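Local coordinates for protein peptidoglycan N-acetylglucosamine deacetylase (Agathobacter rectalis, PDB 5JMU) that probably removes the acetyl group from N-acetylglucosamine residues of peptidoglycan, through the zinc-binding catalytic domain captured here, at residues H76-K81 / F93-Q98; Q84-E89 / G131-L136. All blocks are in the same frame, centred on the assembly; numbering follows the deposited sequence.

Interaction 1: H76-K81 / F93-Q98; sequences HSASHK and FDDLEQ. With ZN (zinc ion), chain C.
The carboxylate of D95 meets S77, A78 and S79 through both of its oxygens. OD2 is approached on its syn side from opposite faces of the plane. S77 OG donates from one face, 2.7 Å from D95 OD2. The backbone N of A78 donates from the other, 3.0 Å from D95 OD2 and 35° out of the plane. D95 OD1 offers its syn lone pair to S79 N at 2.9 Å. S79 OG, 3.0 Å from D95 OD1, comes from above the carboxylate. Four bonds therefore hold the group against turning. D95 CG stands anti to its backbone N (chi1 -180°), pointing from helix 89-107 toward the turn. Both serine oxygens also accept: H80 N bonds to S77 OG at 2.8 Å in an ST motif, and K81 N bonds to S79 OG in an ST turn. An alanine in place of D95 would probably leave the two serine hydroxyls and two backbone N-H groups without this acceptor and let the turn shift. A78 CB packs on Q98 CB at 4.0 Å. H76 and H80 point away from the helix and bind zinc through NE2, and H76 CD2 lies in plane at the edge of the H80 ring. D28 and three waters complete the metal's shell. This is the Asp-His-His zinc site of the NodB-type polysaccharide deacetylases, with D95 bracing the turn that carries H80.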
loop_
_atom_site.group_PDB
_atom_site.type_symbol
_atom_site.label_atom_id
_atom_site.label_comp_id
_atom_site.label_asym_id
_atom_site.label_seq_id
_atom_site.Cartn_x
_atom_site.Cartn_y
_atom_site.Cartn_z
ATOM N N HIS A 76 -1.445 -1.378 6.998
ATOM C CA HIS A 76 -2.243 -2.414 6.316
ATOM C C HIS A 76 -3.058 -3.134 7.399
ATOM O O HIS A 76 -4.285 -2.994 7.476
ATOM C CB HIS A 76 -1.326 -3.347 5.522
ATOM C CG HIS A 76 -2.013 -4.241 4.520
ATOM N ND1 HIS A 76 -3.128 -3.858 3.792
ATOM C CD2 HIS A 76 -1.689 -5.490 4.108
ATOM C CE1 HIS A 76 -3.469 -4.869 2.987
ATOM N NE2 HIS A 76 -2.624 -5.872 3.170
ATOM N N SER A 77 -2.360 -3.811 8.294
ATOM C CA SER A 77 -3.029 -4.490 9.412
ATOM C C SER A 77 -1.991 -5.122 10.327
ATOM O O SER A 77 -0.993 -5.625 9.849
ATOM C CB SER A 77 -3.979 -5.585 8.874
ATOM O OG SER A 77 -4.401 -6.420 9.947
ATOM N N ALA A 78 -2.199 -5.080 11.635
ATOM C CA ALA A 78 -1.216 -5.734 12.492
ATOM C C ALA A 78 -1.238 -7.237 12.276
ATOM O O ALA A 78 -0.187 -7.854 12.065
ATOM C CB ALA A 78 -1.465 -5.380 14.007
ATOM N N SER A 79 -2.423 -7.850 12.378
ATOM C CA SER A 79 -2.525 -9.290 12.265
ATOM C C SER A 79 -2.685 -9.822 10.849
ATOM O O SER A 79 -2.329 -10.984 10.602
ATOM C CB SER A 79 -3.708 -9.820 13.086
ATOM O OG SER A 79 -4.927 -9.393 12.483
ATOM N N HIS A 80 -3.259 -8.990 9.984
ATOM C CA HIS A 80 -3.636 -9.377 8.632
ATOM C C HIS A 80 -4.465 -10.659 8.658
ATOM O O HIS A 80 -4.335 -11.520 7.778
ATOM C CB HIS A 80 -2.386 -9.561 7.753
ATOM C CG HIS A 80 -2.650 -9.438 6.283
ATOM N ND1 HIS A 80 -2.998 -10.518 5.492
ATOM C CD2 HIS A 80 -2.569 -8.374 5.449
ATOM C CE1 HIS A 80 -3.143 -10.119 4.237
ATOM N NE2 HIS A 80 -2.885 -8.823 4.181
ATOM N N LYS A 81 -5.323 -10.799 9.666
ATOM C CA LYS A 81 -6.226 -11.931 9.726
ATOM C C LYS A 81 -7.639 -11.443 9.447
ATOM O O LYS A 81 -8.250 -10.743 10.284
ATOM C CB LYS A 81 -6.155 -12.631 11.084
ATOM C CG LYS A 81 -4.857 -13.390 11.327
ATOM C CD LYS A 81 -4.855 -13.964 12.732
ATOM C CE LYS A 81 -3.465 -14.423 13.153
ATOM N NZ LYS A 81 -3.348 -14.464 14.644
ATOM N N PHE A 93 -10.610 -1.605 14.382
ATOM C CA PHE A 93 -9.822 -0.465 14.867
ATOM C C PHE A 93 -8.875 -0.893 15.968
ATOM O O PHE A 93 -7.804 -0.300 16.076
ATOM C CB PHE A 93 -10.728 0.696 15.316
ATOM C CG PHE A 93 -11.255 1.468 14.145
ATOM C CD1 PHE A 93 -10.379 2.182 13.339
ATOM C CD2 PHE A 93 -12.603 1.392 13.777
ATOM C CE1 PHE A 93 -10.848 2.882 12.204
ATOM C CE2 PHE A 93 -13.076 2.088 12.664
ATOM C CZ PHE A 93 -12.205 2.818 11.880
ATOM N N ASP A 94 -9.208 -1.918 16.762
ATOM C CA ASP A 94 -8.197 -2.416 17.697
ATOM C C ASP A 94 -6.945 -2.863 16.941
ATOM O O ASP A 94 -5.811 -2.528 17.322
ATOM C CB ASP A 94 -8.731 -3.575 18.531
ATOM C CG ASP A 94 -9.672 -3.131 19.671
ATOM O OD1 ASP A 94 -9.776 -1.940 19.981
ATOM O OD2 ASP A 94 -10.308 -4.028 20.247
ATOM N N ASP A 95 -7.140 -3.603 15.863
ATOM C CA ASP A 95 -5.999 -4.005 15.047
ATOM C C ASP A 95 -5.296 -2.842 14.354
ATOM O O ASP A 95 -4.057 -2.790 14.340
ATOM C CB ASP A 95 -6.478 -5.041 14.021
ATOM C CG ASP A 95 -5.349 -5.529 13.120
ATOM O OD1 ASP A 95 -4.697 -6.532 13.496
ATOM O OD2 ASP A 95 -5.188 -4.917 12.036
ATOM N N LEU A 96 -6.053 -1.891 13.818
ATOM C CA LEU A 96 -5.452 -0.749 13.126
ATOM C C LEU A 96 -4.592 0.040 14.122
ATOM O O LEU A 96 -3.443 0.425 13.811
ATOM C CB LEU A 96 -6.563 0.132 12.509
ATOM C CG LEU A 96 -6.098 1.409 11.810
ATOM C CD1 LEU A 96 -7.136 1.758 10.752
ATOM C CD2 LEU A 96 -6.009 2.605 12.761
ATOM N N GLU A 97 -5.137 0.240 15.322
ATOM C CA GLU A 97 -4.399 0.984 16.355
ATOM C C GLU A 97 -3.149 0.270 16.823
ATOM O O GLU A 97 -2.128 0.916 17.119
ATOM C CB GLU A 97 -5.327 1.281 17.543
ATOM C CG GLU A 97 -6.399 2.303 17.181
ATOM C CD GLU A 97 -7.383 2.501 18.337
ATOM O OE1 GLU A 97 -7.136 1.932 19.445
ATOM O OE2 GLU A 97 -8.408 3.203 18.126
ATOM N N GLN A 98 -3.205 -1.057 16.919
ATOM C CA GLN A 98 -1.980 -1.805 17.262
ATOM C C GLN A 98 -0.894 -1.551 16.208
ATOM O O GLN A 98 0.304 -1.345 16.535
ATOM C CB GLN A 98 -2.301 -3.292 17.360
ATOM C CG GLN A 98 -3.010 -3.598 18.690
ATOM C CD GLN A 98 -3.718 -4.938 18.665
ATOM O OE1 GLN A 98 -4.803 -5.097 19.241
ATOM N NE2 GLN A 98 -3.114 -5.908 17.984
HETATM ZN ZN ZN C . -2.485 -7.786 2.316
HETATM O O HOH W 1 -2.225 -7.001 0.432
HETATM O O HOH W 2 -2.346 -9.642 1.317
HETATM O O HOH W 3 -4.606 -7.845 1.856
#

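Interaction 2: Q84-E89 / G131-L136; sequences QIYTSE and GIMTQL. With MG (magnesium ion), chain D.
The loop after helix 82-85 and the start of helix 89-107 pack on the N-terminal end of helix 132-142, Y86 and E89 meeting I132, M133, Q135 and L136. M133 is a selenomethionine, and its SE makes a Met-aromatic contact with Y86. SE is 4.1 Å from the ring centroid and oblique to the ring, 36° off its normal. The ring atom nearest M133 SE is Y86 CE1, at 3.5 Å. L136 CD1 sits at the ring edge near its plane, 4.0 Å from Y86 CE1. I85 CG1 covers one face of the ring, over its centre. The phenol oxygen bonds to the carbonyl of P117, so the tyrosine also meets the loop beside the zinc-binding H76. This packing joins two helices of the NodB-type (CE4) deacetylase domain. I132 CG1 is anti to the backbone N (chi1 -162°), and CD1 reaches the loop backbone, 3.5 Å from both Y86 O and S88 C. S88 is the N-cap of helix 89-107, with its OG bonded to A91 N. The E89 and L136 side chains pass in opposite directions, CG against CD2. E89 OE1 binds magnesium at 2.2 Å. E89 OE2 lies 3.4 Å from Q135 CG and accepts from water 4, a ligand of the metal. Water 5, also on the magnesium, lies 2.7 Å from Q135 OE1, and the Q135 amide is turned only 23° from the E89 carboxylate.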
loop_
_atom_site.group_PDB
_atom_site.type_symbol
_atom_site.label_atom_id
_atom_site.label_comp_id
_atom_site.label_asym_id
_atom_site.label_seq_id
_atom_site.Cartn_x
_atom_site.Cartn_y
_atom_site.Cartn_z
ATOM N N GLN A 84 -10.437 -12.006 11.909
ATOM C CA GLN A 84 -10.330 -11.311 13.181
ATOM C C GLN A 84 -10.709 -9.854 12.970
ATOM O O GLN A 84 -11.615 -9.333 13.625
ATOM C CB GLN A 84 -8.917 -11.412 13.756
ATOM C CG GLN A 84 -8.466 -12.846 14.028
ATOM C CD GLN A 84 -7.233 -12.945 14.914
ATOM O OE1 GLN A 84 -6.588 -11.949 15.244
ATOM N NE2 GLN A 84 -6.914 -14.164 15.323
ATOM N N ILE A 85 -10.047 -9.208 12.025
ATOM C CA ILE A 85 -10.245 -7.773 11.898
ATOM C C ILE A 85 -11.598 -7.376 11.316
ATOM O O ILE A 85 -12.015 -6.209 11.467
ATOM C CB ILE A 85 -9.101 -7.124 11.050
ATOM C CG1 ILE A 85 -9.256 -7.522 9.557
ATOM C CG2 ILE A 85 -7.745 -7.558 11.637
ATOM C CD1 ILE A 85 -8.204 -6.894 8.593
ATOM N N TYR A 86 -12.271 -8.287 10.610
ATOM C CA TYR A 86 -13.516 -7.873 9.983
ATOM C C TYR A 86 -14.756 -8.427 10.713
ATOM O O TYR A 86 -15.869 -8.436 10.159
ATOM C CB TYR A 86 -13.538 -8.270 8.496
ATOM C CG TYR A 86 -12.642 -7.399 7.612
ATOM C CD1 TYR A 86 -12.591 -6.012 7.773
ATOM C CD2 TYR A 86 -11.871 -7.982 6.569
ATOM C CE1 TYR A 86 -11.787 -5.228 6.960
ATOM C CE2 TYR A 86 -11.088 -7.202 5.743
ATOM C CZ TYR A 86 -11.083 -5.825 5.929
ATOM O OH TYR A 86 -10.338 -4.979 5.144
ATOM N N THR A 87 -14.585 -8.858 11.959
ATOM C CA THR A 87 -15.751 -9.346 12.705
ATOM C C THR A 87 -16.574 -8.166 13.293
ATOM O O THR A 87 -17.759 -8.321 13.582
ATOM C CB THR A 87 -15.342 -10.274 13.829
ATOM O OG1 THR A 87 -14.374 -9.623 14.659
ATOM C CG2 THR A 87 -14.737 -11.544 13.256
ATOM N N SER A 88 -15.963 -6.996 13.505
ATOM C CA SER A 88 -16.712 -5.855 14.030
ATOM C C SER A 88 -15.884 -4.602 13.751
ATOM O O SER A 88 -14.679 -4.705 13.565
ATOM C CB SER A 88 -16.979 -5.983 15.531
ATOM O OG SER A 88 -15.775 -5.913 16.255
ATOM N N GLU A 89 -16.524 -3.428 13.738
ATOM C CA GLU A 89 -15.776 -2.170 13.668
ATOM C C GLU A 89 -14.737 -2.081 14.800
ATOM O O GLU A 89 -13.621 -1.615 14.583
ATOM C CB GLU A 89 -16.753 -0.981 13.792
ATOM C CG GLU A 89 -17.664 -0.825 12.580
ATOM C CD GLU A 89 -18.929 0.006 12.876
ATOM O OE1 GLU A 89 -18.896 1.101 13.620
ATOM O OE2 GLU A 89 -19.932 -0.470 12.281
ATOM N N GLY A 131 -21.865 -5.567 5.727
ATOM C CA GLY A 131 -21.991 -4.122 5.828
ATOM C C GLY A 131 -20.785 -3.435 6.444
ATOM O O GLY A 131 -20.731 -2.182 6.462
ATOM N N ILE A 132 -19.811 -4.195 6.945
ATOM C CA ILE A 132 -18.727 -3.530 7.659
ATOM C C ILE A 132 -17.883 -2.574 6.808
ATOM O O ILE A 132 -17.394 -1.571 7.335
ATOM C CB ILE A 132 -17.834 -4.574 8.381
ATOM C CG1 ILE A 132 -16.989 -3.901 9.489
ATOM C CG2 ILE A 132 -16.982 -5.443 7.372
ATOM C CD1 ILE A 132 -16.156 -4.911 10.322
HETATM N N MSE A 133 -17.687 -2.842 5.517
HETATM C CA MSE A 133 -16.850 -1.919 4.771
HETATM C C MSE A 133 -17.537 -0.585 4.529
HETATM O O MSE A 133 -16.880 0.455 4.483
HETATM C CB MSE A 133 -16.413 -2.531 3.404
HETATM C CG MSE A 133 -15.682 -3.848 3.554
HETATM SE SE MSE A 133 -14.192 -3.839 4.799
HETATM C CE MSE A 133 -13.344 -2.481 4.067
ATOM N N THR A 134 -18.849 -0.602 4.329
ATOM C CA THR A 134 -19.563 0.676 4.205
ATOM C C THR A 134 -19.389 1.495 5.488
ATOM O O THR A 134 -19.219 2.731 5.441
ATOM C CB THR A 134 -21.051 0.416 3.924
ATOM O OG1 THR A 134 -21.192 -0.041 2.554
ATOM C CG2 THR A 134 -21.901 1.693 4.141
ATOM N N GLN A 135 -19.454 0.825 6.634
ATOM C CA GLN A 135 -19.204 1.564 7.886
ATOM C C GLN A 135 -17.745 2.000 7.981
ATOM O O GLN A 135 -17.466 3.146 8.338
ATOM C CB GLN A 135 -19.538 0.723 9.118
ATOM C CG GLN A 135 -21.052 0.329 9.199
ATOM C CD GLN A 135 -21.994 1.532 9.112
ATOM O OE1 GLN A 135 -21.745 2.574 9.749
ATOM N NE2 GLN A 135 -23.065 1.416 8.331
ATOM N N LEU A 136 -16.816 1.090 7.721
ATOM C CA LEU A 136 -15.416 1.459 7.931
ATOM C C LEU A 136 -14.870 2.576 7.029
ATOM O O LEU A 136 -14.015 3.352 7.488
ATOM C CB LEU A 136 -14.502 0.224 7.756
ATOM C CG LEU A 136 -14.658 -0.834 8.859
ATOM C CD1 LEU A 136 -13.771 -2.070 8.504
ATOM C CD2 LEU A 136 -14.285 -0.236 10.258
HETATM MG MG MG D . -20.440 2.724 13.705
HETATM O O HOH W 4 -21.738 1.233 12.968
HETATM O O HOH W 5 -19.962 3.177 11.712
HETATM O O HOH W 6 -18.972 4.082 14.267
#

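Overall arrangement
From the N terminus, the chain first reaches the end of strand 72-77 and the turn after it, the first side of interaction 1. It then passes helix 82-85 and a loop to the start of helix 89-107, so 84-89 is the first side of interaction 2. That helix brings 93-98 back to the turn, closing a short loop with 11 residues between the segments. Only much later does 131-136 close interaction 2, with 41 residues between. The segments alternate, so the two loops cross. I85 CG2 packs on the side chains of S77, S79 and D95, and F93 packs on L136. Together they tie the zinc-binding turn after the strand to helices 82-85, 89-107 and 132-142.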